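Local coordinates for protein aldehyde dehydrogenase (Burkholderia vietnamiensis, PDB 5KF0) that probably oxidises aldehydes to carboxylic acids with a nicotinamide adenine dinucleotide cofactor, and binds NADPH as a tetramer, at residues Gln297-His302 with Ala393-Phe398; Gly418-Ser423 with Asn442-Phe447; Gln273-Val278 with Arg310-Ala315. One frame throughout, in Å; residues are numbered along the deposited sequence.

Contact 1. Residues Gln297-His302 with Ala393-Phe398; sequences QRILVH and AILEKF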
loop_
_atom_site.group_PDB
_atom_site.type_symbol
_atom_site.label_atom_id
_atom_site.label_comp_id
_atom_site.label_asym_id
_atom_site.label_seq_id
_atom_site.Cartn_x
_atom_site.Cartn_y
_atom_site.Cartn_z
ATOM N N GLN A 297 31.158 14.092 10.547
ATOM C CA GLN A 297 32.407 13.902 11.267
ATOM C C GLN A 297 33.565 13.526 10.361
ATOM O O GLN A 297 34.704 13.888 10.652
ATOM C CB GLN A 297 32.235 12.824 12.347
ATOM C CG GLN A 297 33.425 12.673 13.316
ATOM C CD GLN A 297 33.090 11.723 14.463
ATOM O OE1 GLN A 297 31.958 11.698 14.950
ATOM N NE2 GLN A 297 34.075 10.955 14.907
ATOM N N ARG A 298 33.296 12.830 9.255
ATOM C CA ARG A 298 34.333 12.338 8.357
ATOM C C ARG A 298 33.989 12.781 6.946
ATOM O O ARG A 298 32.841 12.652 6.515
ATOM C CB ARG A 298 34.440 10.808 8.420
ATOM C CG ARG A 298 34.753 10.271 9.814
ATOM C CD ARG A 298 34.839 8.742 9.814
ATOM N NE ARG A 298 33.517 8.122 9.685
ATOM C CZ ARG A 298 33.272 6.992 9.034
ATOM N NH1 ARG A 298 34.259 6.342 8.406
ATOM N NH2 ARG A 298 32.024 6.525 8.987
ATOM N N ILE A 299 34.980 13.307 6.233
ATOM C CA ILE A 299 34.781 13.838 4.892
ATOM C C ILE A 299 35.779 13.151 3.970
ATOM O O ILE A 299 36.991 13.344 4.111
ATOM C CB ILE A 299 34.963 15.363 4.853
ATOM C CG1 ILE A 299 33.970 16.053 5.804
ATOM C CG2 ILE A 299 34.801 15.875 3.427
ATOM C CD1 ILE A 299 34.285 17.537 6.009
ATOM N N LEU A 300 35.278 12.359 3.023
ATOM C CA LEU A 300 36.116 11.600 2.095
ATOM C C LEU A 300 36.010 12.241 0.718
ATOM O O LEU A 300 34.916 12.307 0.148
ATOM C CB LEU A 300 35.677 10.132 2.049
ATOM C CG LEU A 300 35.795 9.361 3.365
ATOM C CD1 LEU A 300 34.491 9.447 4.195
ATOM C CD2 LEU A 300 36.164 7.918 3.109
ATOM N N VAL A 301 37.139 12.714 0.188
ATOM C CA VAL A 301 37.147 13.543 -1.014
ATOM C C VAL A 301 38.015 12.901 -2.090
ATOM O O VAL A 301 39.155 12.494 -1.819
ATOM C CB VAL A 301 37.640 14.961 -0.696
ATOM C CG1 VAL A 301 37.637 15.809 -1.928
ATOM C CG2 VAL A 301 36.773 15.577 0.412
ATOM N N HIS A 302 37.491 12.841 -3.317
ATOM C CA HIS A 302 38.264 12.257 -4.408
ATOM C C HIS A 302 39.564 13.025 -4.608
ATOM O O HIS A 302 39.592 14.257 -4.573
ATOM C CB HIS A 302 37.470 12.248 -5.715
ATOM C CG HIS A 302 38.114 11.414 -6.782
ATOM N ND1 HIS A 302 38.962 11.935 -7.734
ATOM C CD2 HIS A 302 38.054 10.082 -7.021
ATOM C CE1 HIS A 302 39.389 10.963 -8.521
ATOM N NE2 HIS A 302 38.849 9.829 -8.111
ATOM N N ALA A 393 35.741 18.040 12.397
ATOM C CA ALA A 393 35.589 17.122 11.284
ATOM C C ALA A 393 36.966 16.735 10.775
ATOM O O ALA A 393 37.944 17.475 10.933
ATOM C CB ALA A 393 34.752 17.733 10.147
ATOM N N ILE A 394 37.016 15.562 10.151
ATOM C CA ILE A 394 38.260 15.020 9.626
ATOM C C ILE A 394 38.130 14.897 8.115
ATOM O O ILE A 394 37.089 14.491 7.581
ATOM C CB ILE A 394 38.645 13.672 10.279
ATOM C CG1 ILE A 394 37.733 12.531 9.825
ATOM C CG2 ILE A 394 38.645 13.799 11.798
ATOM C CD1 ILE A 394 38.323 11.684 8.714
ATOM N N LEU A 395 39.202 15.279 7.426
ATOM C CA LEU A 395 39.252 15.299 5.971
ATOM C C LEU A 395 40.216 14.214 5.511
ATOM O O LEU A 395 41.342 14.129 6.014
ATOM C CB LEU A 395 39.708 16.675 5.470
ATOM C CG LEU A 395 39.913 16.834 3.967
ATOM C CD1 LEU A 395 38.588 16.721 3.258
ATOM C CD2 LEU A 395 40.581 18.172 3.660
ATOM N N GLU A 396 39.770 13.366 4.587
ATOM C CA GLU A 396 40.630 12.309 4.070
ATOM C C GLU A 396 40.370 12.134 2.576
ATOM O O GLU A 396 39.392 12.653 2.024
ATOM C CB GLU A 396 40.441 10.993 4.855
ATOM C CG GLU A 396 38.988 10.518 5.006
ATOM C CD GLU A 396 38.845 9.242 5.848
ATOM O OE1 GLU A 396 39.864 8.553 6.101
ATOM O OE2 GLU A 396 37.707 8.926 6.265
ATOM N N LYS A 397 41.270 11.398 1.923
ATOM C CA LYS A 397 41.379 11.333 0.470
ATOM C C LYS A 397 41.119 9.908 -0.010
ATOM O O LYS A 397 41.509 8.946 0.657
ATOM C CB LYS A 397 42.786 11.801 0.041
ATOM C CG LYS A 397 43.037 11.894 -1.458
ATOM C CD LYS A 397 44.517 12.231 -1.748
ATOM C CE LYS A 397 44.877 13.620 -1.264
ATOM N NZ LYS A 397 46.243 14.027 -1.722
ATOM N N PHE A 398 40.473 9.759 -1.170
ATOM C CA PHE A 398 40.349 8.435 -1.785
ATOM C C PHE A 398 40.525 8.536 -3.295
ATOM O O PHE A 398 40.378 9.608 -3.887
ATOM C CB PHE A 398 39.000 7.766 -1.469
ATOM C CG PHE A 398 37.821 8.390 -2.171
ATOM C CD1 PHE A 398 37.360 7.881 -3.385
ATOM C CD2 PHE A 398 37.160 9.478 -1.608
ATOM C CE1 PHE A 398 36.260 8.461 -4.029
ATOM C CE2 PHE A 398 36.058 10.055 -2.240
ATOM C CZ PHE A 398 35.617 9.552 -3.451
#
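Five backbone hydrogen bonds zip Gln297-His302 to Ala393-Phe398 in parallel register, beginning at Ile394 N to Gln297 O and ending at Phe398 N to Val301 O. In the middle, Glu396 N meets Ile299 O at 2.8 Å, almost head-on to the carbonyl. At the far end Phe398 N stands above the carbonyl plane of Val301, and that bond lengthens to 3.1 Å.

Apolar contacts line both faces of the sheet. On one, Leu395 CD1 meets Val301 CG2 (3.6 Å) and Ile299 CG2 (3.9 Å); Tyr306 and Arg310 of helix 306-319 pack on the same leucine. On the other, Leu300 CB touches Phe398 CD2 at 4.0 Å.

An aromatic pair lies on this second face, at the His302-Phe398 end. Phe398 CG sits between the backbone N and the carbonyl carbon (chi1 71°), and the ring lies against the neighbouring strand, with His302 CA over one face, 4.0 Å from the ring centroid. The His302 ring turns its edge to the phenyl face in an offset edge-to-face pair, planes at 85°.

Glu396 brings a carboxylate to the same face: OE2 passes Leu300 CG at 3.5 Å and is held by Tyr384, while OE1 forms a salt bridge with Arg407. Such parallel pairing, with helices on both faces, is characteristic of the alpha/beta catalytic domain of aldehyde dehydrogenases.

Contact 2. Residues Gly418-Ser423 with Asn442-Phe447; sequences GVFTDS and NDVPSF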
loop_
_atom_site.group_PDB
_atom_site.type_symbol
_atom_site.label_atom_id
_atom_site.label_comp_id
_atom_site.label_asym_id
_atom_site.label_seq_id
_atom_site.Cartn_x
_atom_site.Cartn_y
_atom_site.Cartn_z
ATOM N N GLY A 418 26.325 10.544 3.395
ATOM C CA GLY A 418 26.021 11.391 2.255
ATOM C C GLY A 418 27.025 11.180 1.134
ATOM O O GLY A 418 28.204 10.902 1.378
ATOM N N VAL A 419 26.549 11.315 -0.106
ATOM C CA VAL A 419 27.401 11.169 -1.289
ATOM C C VAL A 419 27.071 12.293 -2.261
ATOM O O VAL A 419 25.970 12.327 -2.822
ATOM C CB VAL A 419 27.231 9.815 -1.998
ATOM C CG1 VAL A 419 28.273 9.703 -3.120
ATOM C CG2 VAL A 419 27.356 8.648 -1.017
ATOM N N PHE A 420 28.027 13.190 -2.484
ATOM C CA PHE A 420 27.907 14.205 -3.529
ATOM C C PHE A 420 28.409 13.580 -4.825
ATOM O O PHE A 420 29.615 13.426 -5.028
ATOM C CB PHE A 420 28.696 15.460 -3.167
ATOM C CG PHE A 420 28.154 16.198 -1.969
ATOM C CD1 PHE A 420 27.171 17.174 -2.117
ATOM C CD2 PHE A 420 28.642 15.929 -0.694
ATOM C CE1 PHE A 420 26.675 17.870 -1.015
ATOM C CE2 PHE A 420 28.150 16.621 0.416
ATOM C CZ PHE A 420 27.165 17.581 0.253
ATOM N N THR A 421 27.477 13.209 -5.703
ATOM C CA THR A 421 27.794 12.590 -6.987
ATOM C C THR A 421 26.651 12.891 -7.947
ATOM O O THR A 421 25.506 13.079 -7.521
ATOM C CB THR A 421 27.986 11.061 -6.873
ATOM O OG1 THR A 421 28.432 10.538 -8.133
ATOM C CG2 THR A 421 26.668 10.354 -6.484
ATOM N N ASP A 422 26.969 12.951 -9.239
ATOM C CA ASP A 422 25.949 12.949 -10.280
ATOM C C ASP A 422 25.893 11.615 -11.009
ATOM O O ASP A 422 25.127 11.480 -11.968
ATOM C CB ASP A 422 26.182 14.088 -11.282
ATOM C CG ASP A 422 24.965 14.328 -12.202
ATOM O OD1 ASP A 422 23.849 14.463 -11.675
ATOM O OD2 ASP A 422 25.137 14.371 -13.427
ATOM N N SER A 423 26.663 10.621 -10.569
ATOM C CA SER A 423 26.734 9.337 -11.263
ATOM C C SER A 423 25.642 8.406 -10.758
ATOM O O SER A 423 25.619 8.047 -9.576
ATOM C CB SER A 423 28.108 8.692 -11.065
ATOM O OG SER A 423 28.117 7.352 -11.525
ATOM N N ASN A 442 23.690 13.937 -2.975
ATOM C CA ASN A 442 23.830 15.355 -3.310
ATOM C C ASN A 442 23.495 16.273 -2.126
ATOM O O ASN A 442 23.156 17.445 -2.318
ATOM C CB ASN A 442 22.987 15.725 -4.548
ATOM C CG ASN A 442 23.530 16.934 -5.276
ATOM O OD1 ASN A 442 24.737 17.190 -5.253
ATOM N ND2 ASN A 442 22.643 17.687 -5.927
ATOM N N ASP A 443 23.591 15.751 -0.903
ATOM C CA ASP A 443 23.610 16.569 0.308
ATOM C C ASP A 443 24.327 15.771 1.394
ATOM O O ASP A 443 24.655 14.593 1.212
ATOM C CB ASP A 443 22.198 16.981 0.747
ATOM C CG ASP A 443 22.191 18.186 1.691
ATOM O OD1 ASP A 443 21.109 18.537 2.193
ATOM O OD2 ASP A 443 23.266 18.773 1.963
ATOM N N VAL A 444 24.571 16.426 2.527
ATOM C CA VAL A 444 25.280 15.801 3.644
ATOM C C VAL A 444 24.388 14.784 4.349
ATOM O O VAL A 444 23.149 14.828 4.212
ATOM C CB VAL A 444 25.781 16.853 4.650
ATOM C CG1 VAL A 444 27.031 17.561 4.101
ATOM C CG2 VAL A 444 24.674 17.852 4.982
ATOM N N PRO A 445 24.971 13.856 5.118
ATOM C CA PRO A 445 24.151 12.956 5.943
ATOM C C PRO A 445 23.309 13.689 6.965
ATOM O O PRO A 445 22.392 13.086 7.533
ATOM C CB PRO A 445 25.193 12.060 6.634
ATOM C CG PRO A 445 26.460 12.905 6.636
ATOM C CD PRO A 445 26.412 13.574 5.284
ATOM N N SER A 446 23.598 14.962 7.220
ATOM C CA SER A 446 22.926 15.732 8.258
ATOM C C SER A 446 21.498 16.128 7.894
ATOM O O SER A 446 20.833 16.753 8.729
ATOM C CB SER A 446 23.767 16.973 8.566
ATOM O OG SER A 446 25.128 16.594 8.695
ATOM N N PHE A 447 20.997 15.761 6.709
ATOM C CA PHE A 447 19.648 16.136 6.295
ATOM C C PHE A 447 18.607 15.162 6.844
ATOM O O PHE A 447 18.779 13.939 6.759
ATOM C CB PHE A 447 19.539 16.179 4.766
ATOM C CG PHE A 447 18.139 16.418 4.279
ATOM C CD1 PHE A 447 17.634 17.711 4.224
ATOM C CD2 PHE A 447 17.314 15.364 3.919
ATOM C CE1 PHE A 447 16.325 17.940 3.804
ATOM C CE2 PHE A 447 16.009 15.597 3.505
ATOM C CZ PHE A 447 15.527 16.884 3.442
#
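Asn442 N donates a hydrogen bond to Val419 O, 2.8 Å long and nearly straight at hydrogen (175°), although the donor is tilted from the carbonyl plane. It is the single hydrogen bond between Gly418-Ser423 and Asn442-Phe447, and beyond it the contact is packing.

Phe420 supplies most of that packing. Its CG is anti to the carbonyl carbon (chi1 -66°), and the ring packs against the backbone of Asn442 to Val444: CZ comes to 3.6 Å from Asp443 C, and Asp443 O sits over one face, offset toward the rim. Val444 CG1 meets the ring edge, 3.9 Å from Phe420 CZ. Asp443 O is buried here and has no hydrogen-bond partner.

At the other end Pro445 CD rests 3.6 Å from Gly418 N. The backbones are close here, with Gly418 CA 3.6 Å from Asp443 O.

Asp443 OD2 forms a salt bridge with Arg280, and OD1 a hydrogen bond with Tyr143 of a neighbouring subunit. Asn442 OD1 is hydrogen-bonded to Gln273 of the same chain, and ND2 to Arg483 O of that neighbouring subunit. The arrangement is typical of a parallel strand pair, here 416-420 with 438-441 in the aldehyde dehydrogenase catalytic domain, running out into a loop at a subunit interface.

Contact 3. Residues Gln273-Val278 with Arg310-Ala315; sequences QLDYVV and RDKLVA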
loop_
_atom_site.group_PDB
_atom_site.type_symbol
_atom_site.label_atom_id
_atom_site.label_comp_id
_atom_site.label_asym_id
_atom_site.label_seq_id
_atom_site.Cartn_x
_atom_site.Cartn_y
_atom_site.Cartn_z
ATOM N N GLN A 273 30.507 22.269 -8.686
ATOM C CA GLN A 273 29.676 22.747 -7.585
ATOM C C GLN A 273 30.395 22.634 -6.247
ATOM O O GLN A 273 29.780 22.408 -5.204
ATOM C CB GLN A 273 28.318 22.043 -7.552
ATOM C CG GLN A 273 28.311 20.539 -7.365
ATOM C CD GLN A 273 26.901 20.030 -7.034
ATOM O OE1 GLN A 273 25.911 20.712 -7.318
ATOM N NE2 GLN A 273 26.805 18.843 -6.412
ATOM N N LEU A 274 31.715 22.856 -6.255
ATOM C CA LEU A 274 32.480 22.746 -5.016
ATOM C C LEU A 274 32.026 23.754 -3.966
ATOM O O LEU A 274 32.038 23.449 -2.771
ATOM C CB LEU A 274 33.978 22.905 -5.294
ATOM C CG LEU A 274 34.691 21.613 -5.696
ATOM C CD1 LEU A 274 36.193 21.861 -5.845
ATOM C CD2 LEU A 274 34.413 20.482 -4.703
ATOM N N ASP A 275 31.640 24.968 -4.373
ATOM C CA ASP A 275 31.194 25.938 -3.372
ATOM C C ASP A 275 29.928 25.457 -2.672
ATOM O O ASP A 275 29.782 25.624 -1.455
ATOM C CB ASP A 275 30.966 27.313 -4.003
ATOM C CG ASP A 275 32.268 28.021 -4.353
ATOM O OD1 ASP A 275 33.320 27.680 -3.772
ATOM O OD2 ASP A 275 32.238 28.925 -5.209
ATOM N N TYR A 276 29.004 24.848 -3.423
ATOM C CA TYR A 276 27.815 24.267 -2.809
ATOM C C TYR A 276 28.197 23.141 -1.859
ATOM O O TYR A 276 27.708 23.072 -0.725
ATOM C CB TYR A 276 26.859 23.737 -3.887
ATOM C CG TYR A 276 25.842 22.751 -3.338
ATOM C CD1 TYR A 276 25.963 21.384 -3.577
ATOM C CD2 TYR A 276 24.772 23.191 -2.561
ATOM C CE1 TYR A 276 25.036 20.480 -3.046
ATOM C CE2 TYR A 276 23.842 22.306 -2.041
ATOM C CZ TYR A 276 23.983 20.949 -2.288
ATOM O OH TYR A 276 23.066 20.076 -1.752
ATOM N N VAL A 277 29.074 22.246 -2.318
ATOM C CA VAL A 277 29.501 21.112 -1.498
ATOM C C VAL A 277 30.133 21.602 -0.202
ATOM O O VAL A 277 29.782 21.153 0.895
ATOM C CB VAL A 277 30.471 20.223 -2.299
ATOM C CG1 VAL A 277 31.071 19.129 -1.405
ATOM C CG2 VAL A 277 29.726 19.606 -3.516
ATOM N N VAL A 278 31.074 22.541 -0.320
ATOM C CA VAL A 278 31.764 23.079 0.849
ATOM C C VAL A 278 30.779 23.727 1.813
ATOM O O VAL A 278 30.892 23.561 3.033
ATOM C CB VAL A 278 32.864 24.056 0.394
ATOM C CG1 VAL A 278 33.325 24.948 1.549
ATOM C CG2 VAL A 278 34.029 23.271 -0.193
ATOM N N ARG A 310 39.895 21.301 -0.119
ATOM C CA ARG A 310 40.522 21.586 1.168
ATOM C C ARG A 310 40.688 23.085 1.374
ATOM O O ARG A 310 40.332 23.617 2.433
ATOM C CB ARG A 310 41.873 20.878 1.276
ATOM C CG ARG A 310 42.611 21.184 2.580
ATOM C CD ARG A 310 43.937 20.438 2.661
ATOM N NE ARG A 310 44.879 20.887 1.638
ATOM C CZ ARG A 310 45.998 20.246 1.319
ATOM N NH1 ARG A 310 46.323 19.122 1.940
ATOM N NH2 ARG A 310 46.793 20.735 0.376
ATOM N N ASP A 311 41.224 23.787 0.368
ATOM C CA ASP A 311 41.404 25.234 0.487
ATOM C C ASP A 311 40.080 25.935 0.757
ATOM O O ASP A 311 39.993 26.818 1.621
ATOM C CB ASP A 311 42.039 25.802 -0.784
ATOM C CG ASP A 311 43.478 25.377 -0.962
ATOM O OD1 ASP A 311 44.073 24.841 -0.004
ATOM O OD2 ASP A 311 44.012 25.599 -2.068
ATOM N N LYS A 312 39.043 25.572 0.001
ATOM C CA LYS A 312 37.732 26.186 0.183
ATOM C C LYS A 312 37.142 25.857 1.548
ATOM O O LYS A 312 36.550 26.727 2.200
ATOM C CB LYS A 312 36.785 25.730 -0.927
ATOM C CG LYS A 312 37.135 26.304 -2.308
ATOM C CD LYS A 312 36.240 25.707 -3.395
ATOM C CE LYS A 312 36.499 26.331 -4.762
ATOM N NZ LYS A 312 35.949 27.713 -4.853
ATOM N N LEU A 313 37.272 24.603 1.989
ATOM C CA LEU A 313 36.675 24.218 3.263
ATOM C C LEU A 313 37.425 24.841 4.439
ATOM O O LEU A 313 36.810 25.212 5.445
ATOM C CB LEU A 313 36.633 22.696 3.377
ATOM C CG LEU A 313 35.966 22.153 4.636
ATOM C CD1 LEU A 313 34.536 22.658 4.744
ATOM C CD2 LEU A 313 35.988 20.635 4.620
ATOM N N VAL A 314 38.749 24.971 4.330
ATOM C CA VAL A 314 39.509 25.672 5.363
ATOM C C VAL A 314 39.031 27.116 5.471
ATOM O O VAL A 314 38.775 27.629 6.570
ATOM C CB VAL A 314 41.019 25.583 5.073
ATOM C CG1 VAL A 314 41.804 26.619 5.877
ATOM C CG2 VAL A 314 41.525 24.176 5.369
ATOM N N ALA A 315 38.857 27.784 4.327
ATOM C CA ALA A 315 38.403 29.172 4.356
ATOM C C ALA A 315 36.991 29.278 4.915
ATOM O O ALA A 315 36.696 30.170 5.723
ATOM C CB ALA A 315 38.465 29.773 2.953
#
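Val278 packs against Lys312 and Leu313 where helices 274-286 and 306-319 meet, and the contact runs from an apolar floor to a charged outer edge. In the packed part Val278 points toward the other helix. Its CG1, anti to the backbone N, lies 3.7 Å from Lys312 O and is also close to Leu313 CA. The other branch, CG2, approaches Lys312 CB at 3.8 Å. Leu313 CD1 comes in beside Val278 CG1 at 4.1 Å, and Leu309 and Lys316 of helix 306-319 also touch the valine. Val278 and Leu313 are both buried.

The outer side is looser and rests on a single long chain. Lys312 runs extended as far as CE, passing Leu274 CB with its CD at 4.1 Å. It then bends at chi4 (-74°), which swings NZ to the carboxylate of Asp275. NZ lies 2.8 Å from Asp275 OD1 and meets it on the syn side, 25° out of the carboxylate plane; this salt bridge crosses the helix gap at the solvent side. Asp275 OD2 stays farther off, so the pairing is one-pronged.

The axes of the two helical segments approach to 9.8 Å at 45°, with Val278, Leu313 and the Lys312 chain at the interface. The arrangement is typical of neighbouring helices on one face of an alpha/beta sheet, here joined through strand 298-302 between them.

In the fold
Contacts 1 and 2 belong to one sheet, which strand 263-266 bridges by pairing with both 298-302 and 416-420. Both are largely buried; contact 3, in the helix layer over the sheet, has a buried floor and a solvent-exposed charged side. There Leu313 CD2 packs on Ile299 CD1, and Arg310 CG on Leu395 CD2, so the Ile299-Leu395 face of contact 1 packs on helix 306-319. Helix 274-286 covers contact 2 instead: Tyr276 and Val277 pack on Phe420, and Tyr276 and Gln273 hydrogen-bond to Asn442. Chemistry follows position: a regular backbone ladder in contact 1, one such bond plus ring packing in contact 2, aliphatic packing with a salt bridge in contact 3. Contacts 2 and 3 also touch a neighbouring subunit.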